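Local coordinates for TTHB210-like domain-containing protein (Thermus thermophilus, PDB 3VG8) that is of unknown function, is controlled by the sigma-E/anti-sigma-E regulatory system and assembles into a novel homodecamer, at residues D105-R108 against K109-G113. The protein carries 1 engineered substitution. Residues are numbered along the deposited sequence; the frame is centred on the assembly and turned at random.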
# COMPACT_ATOMS: atom_id res chain seq x y z
N ASP F 105 -13.76 -4.72 -13.78
CA ASP F 105 -13.47 -5.63 -12.67
C ASP F 105 -14.73 -6.42 -12.28
O ASP F 105 -14.65 -7.62 -11.99
CB ASP F 105 -12.93 -4.86 -11.46
CG ASP F 105 -11.55 -4.27 -11.71
OD1 ASP F 105 -10.67 -4.96 -12.27
OD2 ASP F 105 -11.34 -3.10 -11.33
N GLN F 106 -15.88 -5.75 -12.26
CA GLN F 106 -17.14 -6.42 -11.94
C GLN F 106 -17.44 -7.49 -12.99
O GLN F 106 -17.95 -8.55 -12.67
CB GLN F 106 -18.31 -5.43 -11.93
CG GLN F 106 -18.63 -4.82 -10.57
CD GLN F 106 -18.86 -5.87 -9.49
OE1 GLN F 106 -19.77 -6.71 -9.60
NE2 GLN F 106 -18.05 -5.83 -8.45
N GLU F 107 -17.13 -7.20 -14.25
CA GLU F 107 -17.38 -8.14 -15.34
C GLU F 107 -16.61 -9.43 -15.09
O GLU F 107 -17.17 -10.52 -15.15
CB GLU F 107 -16.97 -7.52 -16.68
CG GLU F 107 -17.24 -8.36 -17.92
CD GLU F 107 -16.09 -9.30 -18.25
OE1 GLU F 107 -14.93 -8.94 -17.98
OE2 GLU F 107 -16.34 -10.40 -18.79
N ARG F 108 -15.32 -9.30 -14.79
CA ARG F 108 -14.50 -10.47 -14.53
C ARG F 108 -14.97 -11.21 -13.27
O ARG F 108 -14.93 -12.42 -13.21
CB ARG F 108 -13.02 -10.07 -14.40
CG ARG F 108 -12.35 -9.71 -15.75
CD ARG F 108 -12.12 -10.97 -16.61
NE ARG F 108 -13.27 -11.29 -17.45
CZ ARG F 108 -13.33 -12.30 -18.31
NH1 ARG F 108 -12.29 -13.12 -18.45
NH2 ARG F 108 -14.44 -12.49 -19.03
N LYS F 109 -15.46 -10.47 -12.29
CA LYS F 109 -15.96 -11.10 -11.07
C LYS F 109 -17.27 -11.84 -11.27
O LYS F 109 -17.37 -13.02 -10.92
CB LYS F 109 -16.14 -10.06 -9.96
CG LYS F 109 -16.82 -10.63 -8.71
CD LYS F 109 -17.08 -9.55 -7.65
CE LYS F 109 -17.66 -10.15 -6.37
NZ LYS F 109 -18.12 -9.09 -5.42
N VAL F 110 -18.27 -11.18 -11.84
CA VAL F 110 -19.56 -11.86 -12.00
C VAL F 110 -19.61 -12.92 -13.08
O VAL F 110 -20.48 -13.79 -13.06
CB VAL F 110 -20.73 -10.84 -12.15
CG1 VAL F 110 -20.70 -9.85 -10.95
CG2 VAL F 110 -20.64 -10.10 -13.49
N LEU F 111 -18.67 -12.89 -14.02
CA LEU F 111 -18.66 -13.93 -15.05
C LEU F 111 -17.61 -14.98 -14.69
O LEU F 111 -17.42 -15.95 -15.41
CB LEU F 111 -18.40 -13.34 -16.44
CG LEU F 111 -19.52 -12.41 -16.94
CD1 LEU F 111 -19.22 -11.95 -18.36
CD2 LEU F 111 -20.85 -13.13 -16.88
N GLU F 112 -16.94 -14.77 -13.55
CA GLU F 112 -15.93 -15.69 -13.03
C GLU F 112 -14.89 -16.07 -14.10
O GLU F 112 -14.63 -17.25 -14.34
CB GLU F 112 -16.60 -16.97 -12.51
CG GLU F 112 -17.50 -16.81 -11.27
CD GLU F 112 -18.29 -18.08 -10.97
OE1 GLU F 112 -17.72 -19.18 -11.18
OE2 GLU F 112 -19.46 -18.01 -10.53
N GLY F 113 -14.30 -15.08 -14.73
CA GLY F 113 -13.33 -15.39 -15.76
C GLY F 113 -11.95 -14.97 -15.32
O GLY F 113 -11.79 -14.20 -14.38
O HOH W 1 -20.20 -8.37 -7.34
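Arg108 lays one face of its guanidinium over Gly113, whose CA sits 3.7 Å from NH1, offset toward the rim of the group. Bends at chi2 and chi3 (88°) fold the chain back, bringing its edge to Glu107. NH2 meets the syn lone pair of Glu107 OE2 at 2.8 Å, nearly in the guanidinium plane, while NE reaches Glu107 OE1 at 2.9 Å, that oxygen standing 23° out of the same plane. This two-point grip limits rotation of both groups; Lys44 and Tyr116 also bind the carboxylate, and Asp24 of the second subunit pairs with Arg108 NH1. Glu107 OE2 also lies 3.3 Å from Leu111 CD1, the two side chains crossing one turn apart. With an alanine replacing Glu107, Arg108 and Lys44 would probably lose the counter-charge they share, and the guanidinium would be freer to turn. On another side of the helix, a water bridges Gln106 OE1 and Lys109 NZ, whose side chains run alongside each other. Val110 N bonds Gln106 O at 2.8 Å, almost straight (178°). Beyond it, Gly113 N returns to Arg108 O at 3.1 Å and Glu112 N, at positive phi, to Lys109 O at 3.2 Å, the Schellman motif that ends helix 104-110.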